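Local coordinates for LINE-1 retrotransposable element ORF1 protein (Homo sapiens, PDB 2W7A), which binds single-stranded RNA and DNA as a nucleic acid chaperone essential for LINE-1 retrotransposition, the present chain being its central RRM domain, at residues N18-K21 against L22-L26; T25-D28 against I29-E32; E32-P35 against N36-R39; S57-A60 against T61-I65; T70-E73 against M74-M78. One frame throughout, in Å; residues are numbered along the deposited sequence.

Contact 1 of 5, residues N18-K21 against L22-L26; sequences NGTK and LENTL
Thr25 reaches back one turn to Lys21 and grips its carbonyl twice, and this pair of hydrogen bonds ties the first turns of helix 19-33. The backbone N of Thr25 stands 2.8 Å from Lys21 O, the usual helical bond. The hydroxyl OG1 of the same threonine adds a second bond of 2.9 Å to Lys21 O, coming from the opposite face of the carbonyl, 38° out of its plane. A first torsion of -66°, with OG1 beside the threonine's own N, turns the hydroxyl back along the helix. A valine here would probably leave Lys21 O with the backbone bond alone, the extra tie between these turns being lost.

At the start of the helix Asn18 is the N-cap. Its OD1 accepts from Lys21 N at 2.9 Å, nearly head-on to the side-chain carbonyl, and so satisfies one of the amides that have no preceding turn to bond to; its backbone O takes Leu22 N. Gly19 O receives Glu23 N and also a hydrogen from water 1, at 2.7 Å from that oxygen. The same water donates to Glu23 OE2, tying the extended glutamate chain to the first turn. Thr20 O is bonded by Asn24 N, while Thr20 CG2 lies alongside the amide of Asn24. The ammonium of Lys21 has its partner just upstream, at Val16 O.

Beneath this polar outer surface Leu22 and Leu26 rest on the sheet, Leu22 touching Ile48 of strand 45-51 and Ile65 of strand 64-69, and Leu26 touching Ile45, Ile48 and Val67 of those strands.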
loop_
_atom_site.group_PDB
_atom_site.type_symbol
_atom_site.label_atom_id
_atom_site.label_comp_id
_atom_site.label_asym_id
_atom_site.label_seq_id
_atom_site.Cartn_x
_atom_site.Cartn_y
_atom_site.Cartn_z
ATOM N N ASN A 18 -4.224 -13.478 -1.287
ATOM C CA ASN A 18 -5.647 -13.402 -1.060
ATOM C C ASN A 18 -5.899 -12.142 -0.232
ATOM O O ASN A 18 -4.963 -11.386 0.104
ATOM C CB ASN A 18 -6.189 -14.687 -0.403
ATOM C CG ASN A 18 -5.531 -14.983 0.913
ATOM O OD1 ASN A 18 -5.277 -14.064 1.709
ATOM N ND2 ASN A 18 -5.237 -16.249 1.169
ATOM N N GLY A 19 -7.171 -11.870 0.069
ATOM C CA GLY A 19 -7.533 -10.598 0.726
ATOM C C GLY A 19 -6.909 -10.439 2.106
ATOM O O GLY A 19 -6.471 -9.323 2.522
ATOM N N THR A 20 -6.857 -11.542 2.835
ATOM C CA THR A 20 -6.253 -11.577 4.160
ATOM C C THR A 20 -4.776 -11.243 4.066
ATOM O O THR A 20 -4.242 -10.469 4.874
ATOM C CB THR A 20 -6.453 -12.954 4.847
ATOM O OG1 THR A 20 -7.851 -13.173 5.014
ATOM C CG2 THR A 20 -5.805 -12.973 6.236
ATOM N N LYS A 21 -4.096 -11.798 3.081
ATOM C CA LYS A 21 -2.682 -11.490 2.902
ATOM C C LYS A 21 -2.436 -10.049 2.548
ATOM O O LYS A 21 -1.477 -9.448 3.024
ATOM C CB LYS A 21 -2.011 -12.432 1.907
ATOM C CG LYS A 21 -1.933 -13.870 2.429
ATOM C CD LYS A 21 -1.334 -14.879 1.425
ATOM C CE LYS A 21 -1.345 -16.329 2.017
ATOM N NZ LYS A 21 -1.515 -17.451 1.011
ATOM N N LEU A 22 -3.321 -9.480 1.742
ATOM C CA LEU A 22 -3.191 -8.083 1.355
ATOM C C LEU A 22 -3.389 -7.150 2.564
ATOM O O LEU A 22 -2.659 -6.163 2.729
ATOM C CB LEU A 22 -4.138 -7.687 0.241
ATOM C CG LEU A 22 -3.693 -8.088 -1.157
ATOM C CD1 LEU A 22 -4.915 -8.055 -2.015
ATOM C CD2 LEU A 22 -2.601 -7.220 -1.685
ATOM N N GLU A 23 -4.351 -7.480 3.416
ATOM C CA GLU A 23 -4.542 -6.715 4.643
ATOM C C GLU A 23 -3.314 -6.813 5.531
ATOM O O GLU A 23 -2.856 -5.799 6.082
ATOM C CB GLU A 23 -5.778 -7.182 5.396
ATOM C CG GLU A 23 -7.037 -6.841 4.643
ATOM C CD GLU A 23 -8.321 -7.493 5.206
ATOM O OE1 GLU A 23 -8.259 -8.273 6.187
ATOM O OE2 GLU A 23 -9.393 -7.194 4.644
ATOM N N ASN A 24 -2.742 -7.998 5.632
ATOM C CA ASN A 24 -1.554 -8.218 6.454
ATOM C C ASN A 24 -0.334 -7.468 5.887
ATOM O O ASN A 24 0.492 -6.921 6.630
ATOM C CB ASN A 24 -1.247 -9.725 6.597
ATOM C CG ASN A 24 -2.269 -10.465 7.438
ATOM O OD1 ASN A 24 -3.131 -9.857 8.096
ATOM N ND2 ASN A 24 -2.202 -11.783 7.397
ATOM N N THR A 25 -0.234 -7.412 4.567
ATOM C CA THR A 25 0.823 -6.683 3.886
ATOM C C THR A 25 0.771 -5.198 4.254
ATOM O O THR A 25 1.790 -4.594 4.555
ATOM C CB THR A 25 0.723 -6.857 2.362
ATOM O OG1 THR A 25 0.976 -8.217 2.052
ATOM C CG2 THR A 25 1.717 -5.952 1.573
ATOM N N LEU A 26 -0.399 -4.602 4.240
ATOM C CA LEU A 26 -0.496 -3.180 4.572
ATOM C C LEU A 26 -0.106 -2.942 6.031
ATOM O O LEU A 26 0.640 -1.990 6.341
ATOM C CB LEU A 26 -1.897 -2.604 4.275
ATOM C CG LEU A 26 -1.954 -1.311 3.457
ATOM C CD1 LEU A 26 -1.350 -0.122 4.162
ATOM C CD2 LEU A 26 -1.271 -1.506 2.101
HETATM O O HOH W 1 -8.308 -7.508 1.613
#

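Contact 2 of 5, residues T25-D28 against I29-E32; sequences TLQD and IIQE
Gln27 and Gln31, one helical turn apart, bring their amides together on the outer side of helix 19-33. In the Gln27 conformer given here, one of two, NE2 donates to OE1 of Gln31 over a short 2.6 Å, with 167° at the hydrogen; the bond need not hold in both conformers. The donor uses an N-H in its own amide plane and meets the acceptor well to one side of the C=O direction. The two amide planes stand 87° apart. Gln27 reaches across with CG anti to its backbone N (chi1 180°) and a bend at the next bond, which folds the amide over toward the extended Gln31.

Backbone bonds run beneath these chains: the N-H groups of Ile29, Ile30, Gln31 and Glu32 reach the carbonyls of Thr25, Leu26, Gln27 and Asp28 in turn.

The apolar contacts lie on other faces of the helix. In the Leu26 conformer given, its CD1 meets Ile30 CD1 at 4.1 Å, and Thr25 CG2 lies equally far, 4.1 Å, from Ile29 CD1. Leu26 and Ile29 also pack on Leu8 of strand 5-9.

Charged ends look outside the segment, Asp28 to a salt bridge with Lys91 and Glu32 to Thr89, Lys91 N and Gly92 N. The helix is thus amphipathic: aliphatic branches serve the core, and the acidic groups, with partners of their own, probably fasten it to the turn between strands 88-90 and 93-99.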
loop_
_atom_site.group_PDB
_atom_site.type_symbol
_atom_site.label_atom_id
_atom_site.label_comp_id
_atom_site.label_asym_id
_atom_site.label_seq_id
_atom_site.Cartn_x
_atom_site.Cartn_y
_atom_site.Cartn_z
ATOM N N THR A 25 -0.234 -7.412 4.567
ATOM C CA THR A 25 0.823 -6.683 3.886
ATOM C C THR A 25 0.771 -5.198 4.254
ATOM O O THR A 25 1.790 -4.594 4.555
ATOM C CB THR A 25 0.723 -6.857 2.362
ATOM O OG1 THR A 25 0.976 -8.217 2.052
ATOM C CG2 THR A 25 1.717 -5.952 1.573
ATOM N N LEU A 26 -0.399 -4.602 4.240
ATOM C CA LEU A 26 -0.496 -3.180 4.572
ATOM C C LEU A 26 -0.106 -2.942 6.031
ATOM O O LEU A 26 0.640 -1.990 6.341
ATOM C CB LEU A 26 -1.897 -2.604 4.275
ATOM C CG LEU A 26 -1.954 -1.311 3.457
ATOM C CD1 LEU A 26 -1.350 -0.122 4.162
ATOM C CD2 LEU A 26 -1.271 -1.506 2.101
ATOM N N GLN A 27 -0.581 -3.814 6.907
ATOM C CA GLN A 27 -0.198 -3.668 8.306
ATOM C C GLN A 27 1.311 -3.868 8.479
ATOM O O GLN A 27 1.930 -3.148 9.258
ATOM C CB GLN A 27 -1.023 -4.579 9.195
ATOM C CG GLN A 27 -0.672 -4.481 10.689
ATOM C CD GLN A 27 -1.064 -3.164 11.332
ATOM O OE1 GLN A 27 -1.847 -2.385 10.761
ATOM N NE2 GLN A 27 -0.496 -2.889 12.526
ATOM N N ASP A 28 1.898 -4.776 7.724
ATOM C CA ASP A 28 3.361 -5.012 7.761
ATOM C C ASP A 28 4.093 -3.736 7.309
ATOM O O ASP A 28 5.083 -3.347 7.917
ATOM C CB ASP A 28 3.775 -6.237 6.941
ATOM C CG ASP A 28 3.374 -7.552 7.588
ATOM O OD1 ASP A 28 3.001 -7.579 8.778
ATOM O OD2 ASP A 28 3.436 -8.567 6.855
ATOM N N ILE A 29 3.543 -3.043 6.317
ATOM C CA ILE A 29 4.181 -1.837 5.817
ATOM C C ILE A 29 4.135 -0.733 6.875
ATOM O O ILE A 29 5.131 -0.046 7.141
ATOM C CB ILE A 29 3.559 -1.339 4.473
ATOM C CG1 ILE A 29 3.957 -2.350 3.385
ATOM C CG2 ILE A 29 4.025 0.055 4.127
ATOM C CD1 ILE A 29 3.106 -2.179 2.073
ATOM N N ILE A 30 3.006 -0.613 7.525
ATOM C CA ILE A 30 2.868 0.406 8.547
ATOM C C ILE A 30 3.824 0.116 9.726
ATOM O O ILE A 30 4.536 0.990 10.238
ATOM C CB ILE A 30 1.408 0.494 9.021
ATOM C CG1 ILE A 30 0.510 0.993 7.900
ATOM C CG2 ILE A 30 1.305 1.369 10.259
ATOM C CD1 ILE A 30 -0.964 0.851 8.177
ATOM N N GLN A 31 3.855 -1.128 10.167
ATOM C CA GLN A 31 4.706 -1.500 11.295
ATOM C C GLN A 31 6.190 -1.421 10.980
ATOM O O GLN A 31 6.986 -1.094 11.875
ATOM C CB GLN A 31 4.327 -2.892 11.781
ATOM C CG GLN A 31 2.918 -2.940 12.358
ATOM C CD GLN A 31 2.500 -4.328 12.915
ATOM O OE1 GLN A 31 1.408 -4.401 13.521
ATOM N NE2 GLN A 31 3.287 -5.342 12.752
ATOM N N GLU A 32 6.560 -1.678 9.725
ATOM C CA GLU A 32 7.967 -1.636 9.326
ATOM C C GLU A 32 8.509 -0.227 9.164
ATOM O O GLU A 32 9.732 -0.037 9.309
ATOM C CB GLU A 32 8.181 -2.477 8.064
ATOM C CG GLU A 32 9.612 -2.701 7.627
ATOM C CD GLU A 32 9.776 -3.807 6.559
ATOM O OE1 GLU A 32 8.843 -4.688 6.409
ATOM O OE2 GLU A 32 10.860 -3.800 5.887
#

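Contact 3 of 5, residues E32-P35 against N36-R39; sequences ENFP and NLAR
Phe34 breaks helical geometry after helix 19-33, at phi -131° and psi 73°, and at once serves as the N-cap position of helix 35-40, its carbonyl receiving Ala38 N at 2.9 Å nearly end-on. In the next backbone bond Arg39 N donates to Pro35 O over 3.0 Å, the donor tilted from the carbonyl plane.

Among the side chains, Phe34 and Leu37 make the apolar contact: CB of Phe34 lies 3.9 Å from CD1 of Leu37, the methylene rather than the ring closing that gap. The phenyl group itself turns toward helix 72-85, where it meets Ala81, while CB of Asn33 sits 3.7 Å above the centre of one ring face. Ala38 sends its small methyl group back between the carbonyls of Phe34 and Pro35. On the solvent side, Asn36 OD1 accepts from water 2 at 2.7 Å, and that water also makes a weak bond to Pro35 O.

Proline is readily accommodated in a first turn, where the helix's own i to i+4 bonds need no N-H. The arrangement is a sharp break between consecutive helices: short helix 35-40, separate from the first RRM helix 19-33, packs Leu37 on Met74, Lys77 and Met78 of helix 72-85.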
loop_
_atom_site.group_PDB
_atom_site.type_symbol
_atom_site.label_atom_id
_atom_site.label_comp_id
_atom_site.label_asym_id
_atom_site.label_seq_id
_atom_site.Cartn_x
_atom_site.Cartn_y
_atom_site.Cartn_z
ATOM N N GLU A 32 6.560 -1.678 9.725
ATOM C CA GLU A 32 7.967 -1.636 9.326
ATOM C C GLU A 32 8.509 -0.227 9.164
ATOM O O GLU A 32 9.732 -0.037 9.309
ATOM C CB GLU A 32 8.181 -2.477 8.064
ATOM C CG GLU A 32 9.612 -2.701 7.627
ATOM C CD GLU A 32 9.776 -3.807 6.559
ATOM O OE1 GLU A 32 8.843 -4.688 6.409
ATOM O OE2 GLU A 32 10.860 -3.800 5.887
ATOM N N ASN A 33 7.632 0.737 8.862
ATOM C CA ASN A 33 8.055 2.062 8.456
ATOM C C ASN A 33 7.548 3.248 9.237
ATOM O O ASN A 33 8.244 4.271 9.300
ATOM C CB ASN A 33 7.644 2.308 6.996
ATOM C CG ASN A 33 8.315 1.313 6.047
ATOM O OD1 ASN A 33 9.493 1.488 5.673
ATOM N ND2 ASN A 33 7.584 0.261 5.667
ATOM N N PHE A 34 6.379 3.124 9.854
ATOM C CA PHE A 34 5.666 4.297 10.403
ATOM C C PHE A 34 5.230 4.017 11.849
ATOM O O PHE A 34 4.049 3.734 12.123
ATOM C CB PHE A 34 4.455 4.594 9.557
ATOM C CG PHE A 34 4.770 4.788 8.093
ATOM C CD1 PHE A 34 5.779 5.664 7.698
ATOM C CD2 PHE A 34 4.110 4.052 7.116
ATOM C CE1 PHE A 34 6.120 5.787 6.359
ATOM C CE2 PHE A 34 4.455 4.223 5.749
ATOM C CZ PHE A 34 5.443 5.061 5.391
ATOM N N PRO A 35 6.195 4.022 12.775
ATOM C CA PRO A 35 5.895 3.586 14.147
ATOM C C PRO A 35 4.825 4.388 14.878
ATOM O O PRO A 35 4.152 3.838 15.750
ATOM C CB PRO A 35 7.286 3.650 14.843
ATOM C CG PRO A 35 8.071 4.720 14.022
ATOM C CD PRO A 35 7.610 4.400 12.602
ATOM N N ASN A 36 4.718 5.683 14.612
ATOM C CA ASN A 36 3.682 6.431 15.313
ATOM C C ASN A 36 2.307 6.064 14.785
ATOM O O ASN A 36 1.377 5.917 15.541
ATOM C CB ASN A 36 4.002 7.910 15.287
ATOM C CG ASN A 36 5.231 8.226 16.209
ATOM O OD1 ASN A 36 5.407 7.625 17.270
ATOM N ND2 ASN A 36 6.007 9.140 15.809
ATOM N N LEU A 37 2.184 5.869 13.490
ATOM C CA LEU A 37 0.933 5.361 12.957
ATOM C C LEU A 37 0.639 3.935 13.505
ATOM O O LEU A 37 -0.496 3.621 13.859
ATOM C CB LEU A 37 1.002 5.372 11.430
ATOM C CG LEU A 37 1.027 6.692 10.695
ATOM C CD1 LEU A 37 1.003 6.355 9.188
ATOM C CD2 LEU A 37 -0.136 7.558 11.116
ATOM N N ALA A 38 1.662 3.086 13.624
ATOM C CA ALA A 38 1.470 1.730 14.131
ATOM C C ALA A 38 0.946 1.741 15.588
ATOM O O ALA A 38 0.061 0.991 15.968
ATOM C CB ALA A 38 2.800 0.975 14.050
ATOM N N ARG A 39 1.512 2.640 16.403
ATOM C CA ARG A 39 1.169 2.708 17.807
ATOM C C ARG A 39 -0.265 3.165 17.941
ATOM O O ARG A 39 -1.001 2.661 18.812
ATOM C CB ARG A 39 2.113 3.663 18.524
ATOM C CG ARG A 39 1.810 3.818 19.990
ATOM C CD ARG A 39 2.705 4.889 20.580
ATOM N NE ARG A 39 2.194 5.241 21.909
ATOM C CZ ARG A 39 2.378 4.501 22.985
ATOM N NH1 ARG A 39 3.085 3.385 22.928
ATOM N NH2 ARG A 39 1.849 4.879 24.141
HETATM O O HOH W 2 5.519 5.117 18.168
#

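Contact 4 of 5, residues S57-A60 against T61-I65; sequences SRRA and TPRHI
Arg59 folds back on Thr61 in a local side-chain-to-backbone contact within the long loop between strands 45-51 and 64-69, the second and third strands of the RRM fold. A nearly fully extended start (chi1 173°, CG opposite the backbone N) is followed by a bend at chi3 that brings the guanidinium round to the following residues. There NH1 of Arg59 donates to Thr61 O at 3.0 Å, nearly straight at 168°; the oxygen lies in the guanidinium plane, although the donor stands 44° out of the plane of that carbonyl. Over one face of the same group comes the aliphatic part of Arg63, whose CG is 3.5 Å from Arg59 NE, the two chains crossing at about a right angle. The charge of Arg63 is turned elsewhere, to a salt bridge with Glu13 and a bond to Pro52 O. An alanine here is likely to leave Thr61 O without this donor and Arg63 CG without the flat group beneath it, so that the loop could move more freely.

Waters complete the bend. Water 4 accepts from Ala60 N and lies 2.9 Å from Thr61 OG1, while water 3 sits 2.7 Å from that OG1 and donates to Pro62 O at 2.6 Å.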
loop_
_atom_site.group_PDB
_atom_site.type_symbol
_atom_site.label_atom_id
_atom_site.label_comp_id
_atom_site.label_asym_id
_atom_site.label_seq_id
_atom_site.Cartn_x
_atom_site.Cartn_y
_atom_site.Cartn_z
ATOM N N SER A 57 -1.840 -11.369 -20.371
ATOM C CA SER A 57 -0.726 -12.011 -21.062
ATOM C C SER A 57 0.249 -10.995 -21.609
ATOM O O SER A 57 1.293 -11.393 -22.056
ATOM C CB SER A 57 -1.220 -12.894 -22.213
ATOM O OG SER A 57 -2.040 -12.118 -23.078
ATOM N N ARG A 58 -0.112 -9.710 -21.644
ATOM C CA ARG A 58 0.783 -8.625 -22.099
ATOM C C ARG A 58 1.574 -7.958 -20.991
ATOM O O ARG A 58 2.636 -7.370 -21.249
ATOM C CB ARG A 58 -0.027 -7.533 -22.817
ATOM C CG ARG A 58 -0.711 -8.023 -24.087
ATOM C CD ARG A 58 -1.637 -6.943 -24.640
ATOM N NE ARG A 58 -2.902 -6.926 -23.903
ATOM C CZ ARG A 58 -3.318 -5.959 -23.084
ATOM N NH1 ARG A 58 -2.578 -4.874 -22.855
ATOM N NH2 ARG A 58 -4.499 -6.086 -22.475
ATOM N N ARG A 59 1.061 -8.013 -19.771
ATOM C CA ARG A 59 1.686 -7.345 -18.639
ATOM C C ARG A 59 3.132 -7.823 -18.397
ATOM O O ARG A 59 3.448 -9.025 -18.455
ATOM C CB ARG A 59 0.831 -7.566 -17.379
ATOM C CG ARG A 59 1.433 -7.086 -16.100
ATOM C CD ARG A 59 0.359 -6.977 -14.970
ATOM N NE ARG A 59 -0.533 -5.841 -15.202
ATOM C CZ ARG A 59 -0.210 -4.580 -14.937
ATOM N NH1 ARG A 59 0.941 -4.280 -14.376
ATOM N NH2 ARG A 59 -1.060 -3.607 -15.196
ATOM N N ALA A 60 3.982 -6.830 -18.076
ATOM C CA ALA A 60 5.413 -7.075 -17.865
ATOM C C ALA A 60 5.879 -6.829 -16.432
ATOM O O ALA A 60 7.023 -7.133 -16.116
ATOM C CB ALA A 60 6.241 -6.179 -18.802
ATOM N N THR A 61 5.036 -6.245 -15.607
ATOM C CA THR A 61 5.410 -5.733 -14.296
ATOM C C THR A 61 4.319 -6.017 -13.267
ATOM O O THR A 61 3.157 -6.155 -13.642
ATOM C CB THR A 61 5.642 -4.227 -14.387
ATOM O OG1 THR A 61 4.446 -3.567 -14.835
ATOM C CG2 THR A 61 6.821 -3.899 -15.325
ATOM N N PRO A 62 4.674 -6.113 -11.994
ATOM C CA PRO A 62 3.662 -6.349 -10.980
ATOM C C PRO A 62 2.663 -5.254 -10.896
ATOM O O PRO A 62 3.006 -4.070 -11.015
ATOM C CB PRO A 62 4.447 -6.447 -9.659
ATOM C CG PRO A 62 5.693 -5.762 -9.948
ATOM C CD PRO A 62 6.025 -6.089 -11.397
ATOM N N ARG A 63 1.403 -5.649 -10.657
ATOM C CA ARG A 63 0.356 -4.650 -10.578
ATOM C C ARG A 63 0.536 -3.775 -9.358
ATOM O O ARG A 63 0.984 -4.249 -8.285
ATOM C CB ARG A 63 -1.003 -5.305 -10.527
ATOM C CG ARG A 63 -1.379 -6.010 -11.832
ATOM C CD ARG A 63 -2.595 -6.856 -11.662
ATOM N NE ARG A 63 -2.352 -7.939 -10.776
ATOM C CZ ARG A 63 -3.257 -8.798 -10.399
ATOM N NH1 ARG A 63 -4.505 -8.664 -10.792
ATOM N NH2 ARG A 63 -2.876 -9.809 -9.621
ATOM N N HIS A 64 0.134 -2.510 -9.496
ATOM C CA HIS A 64 -0.024 -1.665 -8.336
ATOM C C HIS A 64 -1.145 -2.185 -7.464
ATOM O O HIS A 64 -2.049 -2.865 -7.942
ATOM C CB HIS A 64 -0.364 -0.234 -8.759
ATOM C CG HIS A 64 0.690 0.453 -9.566
ATOM N ND1 HIS A 64 0.544 1.740 -10.048
ATOM C CD2 HIS A 64 1.926 0.060 -9.923
ATOM C CE1 HIS A 64 1.644 2.089 -10.690
ATOM N NE2 HIS A 64 2.498 1.088 -10.636
ATOM N N ILE A 65 -1.069 -1.879 -6.175
ATOM C CA ILE A 65 -2.122 -2.156 -5.248
ATOM C C ILE A 65 -2.754 -0.812 -4.875
ATOM O O ILE A 65 -2.043 0.132 -4.434
ATOM C CB ILE A 65 -1.567 -2.857 -3.975
ATOM C CG1 ILE A 65 -1.008 -4.245 -4.278
ATOM C CG2 ILE A 65 -2.607 -2.914 -2.837
ATOM C CD1 ILE A 65 -0.119 -4.835 -3.187
HETATM O O HOH W 3 3.240 -2.221 -12.839
HETATM O O HOH W 4 3.341 -4.032 -17.447
#

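Contact 5 of 5, residues T70-E73 against M74-M78; sequences TKVE and MKEKM
The first turns of helix 72-85, the second of the two long helices packed on the sheet of this RRM domain, begin with Lys71 in the N-cap position. Lys71 O takes Lys75 N at 3.1 Å in its carbonyl plane, and more weakly the N-H of Met74, a selenomethionine here. Val72 O and Glu73 O then accept from Glu76 N and Lys77 N.

On the outer surface one pair of side chains touches and another only approaches. Val72 and Glu76 cross at a slant, one turn apart, with the methyl CG1 of Val72 3.4 Å from the carboxylate oxygen OE2 of Glu76. The valine's first torsion, 176° to CG1, swings that methyl away from its own N and toward the glutamate. Glu73 and Lys77 carry opposite charges on neighbouring turns; NZ of Lys77 folds back to 3.8 Å from Glu73 O, yet remains 4.7 Å from Glu73 OE2, too far for contact between the charged atoms.

Inward, Met74 and Lys75 lie against Phe69 of strand 64-69, and Met74 also reaches Leu37 of helix 35-40. The chemistry is therefore divided: the backbone carries the direct polar bonding within this turn, while the Glu73 and Lys77 charges would probably attract each other through space without locking either chain.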
loop_
_atom_site.group_PDB
_atom_site.type_symbol
_atom_site.label_atom_id
_atom_site.label_comp_id
_atom_site.label_asym_id
_atom_site.label_seq_id
_atom_site.Cartn_x
_atom_site.Cartn_y
_atom_site.Cartn_z
ATOM N N THR A 70 -10.263 5.437 4.677
ATOM C CA THR A 70 -11.521 6.046 5.130
ATOM C C THR A 70 -11.385 7.570 5.168
ATOM O O THR A 70 -12.340 8.300 4.821
ATOM C CB THR A 70 -11.894 5.490 6.514
ATOM O OG1 THR A 70 -11.994 4.046 6.422
ATOM C CG2 THR A 70 -13.178 6.096 7.051
ATOM N N LYS A 71 -10.207 8.034 5.590
ATOM C CA LYS A 71 -9.950 9.481 5.749
ATOM C C LYS A 71 -8.907 9.964 4.766
ATOM O O LYS A 71 -7.806 9.413 4.724
ATOM C CB LYS A 71 -9.496 9.803 7.178
ATOM C CG LYS A 71 -10.641 9.602 8.216
ATOM C CD LYS A 71 -10.250 10.065 9.600
ATOM C CE LYS A 71 -10.077 11.581 9.675
ATOM N NZ LYS A 71 -11.326 12.309 9.325
ATOM N N VAL A 72 -9.264 10.981 3.981
ATOM C CA VAL A 72 -8.309 11.582 3.058
ATOM C C VAL A 72 -7.115 12.140 3.809
ATOM O O VAL A 72 -5.971 12.043 3.351
ATOM C CB VAL A 72 -9.006 12.679 2.194
ATOM C CG1 VAL A 72 -8.034 13.410 1.292
ATOM C CG2 VAL A 72 -10.122 12.031 1.387
ATOM N N GLU A 73 -7.352 12.715 4.970
ATOM C CA GLU A 73 -6.230 13.218 5.753
ATOM C C GLU A 73 -5.209 12.135 6.078
ATOM O O GLU A 73 -3.982 12.420 6.107
ATOM C CB GLU A 73 -6.756 13.864 7.041
ATOM C CG GLU A 73 -5.666 14.656 7.828
ATOM C CD GLU A 73 -6.189 15.328 9.060
ATOM O OE1 GLU A 73 -7.424 15.507 9.177
ATOM O OE2 GLU A 73 -5.350 15.697 9.917
HETATM N N MSE A 74 -5.669 10.896 6.295
HETATM C CA MSE A 74 -4.768 9.840 6.645
HETATM C C MSE A 74 -4.023 9.351 5.416
HETATM O O MSE A 74 -2.787 9.085 5.475
HETATM C CB MSE A 74 -5.524 8.699 7.295
HETATM C CG MSE A 74 -4.680 7.516 7.564
HETATM SE SE MSE A 74 -3.130 7.821 8.789
HETATM C CE MSE A 74 -4.153 8.134 10.345
ATOM N N LYS A 75 -4.707 9.238 4.296
ATOM C CA LYS A 75 -3.995 8.993 3.033
ATOM C C LYS A 75 -2.810 9.970 2.870
ATOM O O LYS A 75 -1.696 9.582 2.538
ATOM C CB LYS A 75 -4.908 9.099 1.836
ATOM C CG LYS A 75 -4.306 8.801 0.604
ATOM C CD LYS A 75 -4.860 9.519 -0.428
ATOM C CE LYS A 75 -4.168 10.839 -0.513
ATOM N NZ LYS A 75 -3.717 11.117 -1.885
ATOM N N GLU A 76 -3.087 11.249 3.072
ATOM C CA GLU A 76 -2.085 12.280 2.808
ATOM C C GLU A 76 -0.960 12.193 3.827
ATOM O O GLU A 76 0.200 12.454 3.488
ATOM C CB GLU A 76 -2.751 13.674 2.835
ATOM C CG GLU A 76 -3.695 13.871 1.663
ATOM C CD GLU A 76 -4.302 15.212 1.539
ATOM O OE1 GLU A 76 -3.846 16.129 2.253
ATOM O OE2 GLU A 76 -5.305 15.313 0.767
ATOM N N LYS A 77 -1.304 11.912 5.060
ATOM C CA LYS A 77 -0.274 11.732 6.099
ATOM C C LYS A 77 0.676 10.611 5.722
ATOM O O LYS A 77 1.927 10.757 5.866
ATOM C CB LYS A 77 -0.938 11.423 7.432
ATOM C CG LYS A 77 -0.024 11.395 8.661
ATOM C CD LYS A 77 -0.870 11.151 9.953
ATOM C CE LYS A 77 -2.053 12.083 10.127
ATOM N NZ LYS A 77 -3.367 11.493 9.694
HETATM N N MSE A 78 0.157 9.449 5.286
HETATM C CA MSE A 78 1.017 8.338 4.906
HETATM C C MSE A 78 1.912 8.703 3.715
HETATM O O MSE A 78 3.099 8.378 3.682
HETATM C CB MSE A 78 0.152 7.125 4.526
HETATM C CG MSE A 78 0.962 5.981 3.936
HETATM SE SE MSE A 78 0.412 4.208 4.513
HETATM C CE MSE A 78 0.417 4.944 6.244
#

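Overall arrangement
The five contacts follow one another along a single RRM domain, contacts 1, 2 and 3 continuous through helix 19-33 into helix 35-40, then contact 4 at the entrance to strand 64-69 and contact 5 on helix 72-85. Contacts 1 and 2 share Thr25 and Leu26, and contacts 2 and 3 share Glu32, with centres about 10 and 8 Å apart. Contact 5 joins this helical group through Met74, Lys77 and Met78 on Leu37, with Met78, in the conformer given, also near Ile30 and Phe34. Contact 4 stands apart, about 29 Å from contact 3 between centres, yet Ile65 meets Leu22 of contact 1. Helices and sheet thus close one common core, with the long loop projecting from it.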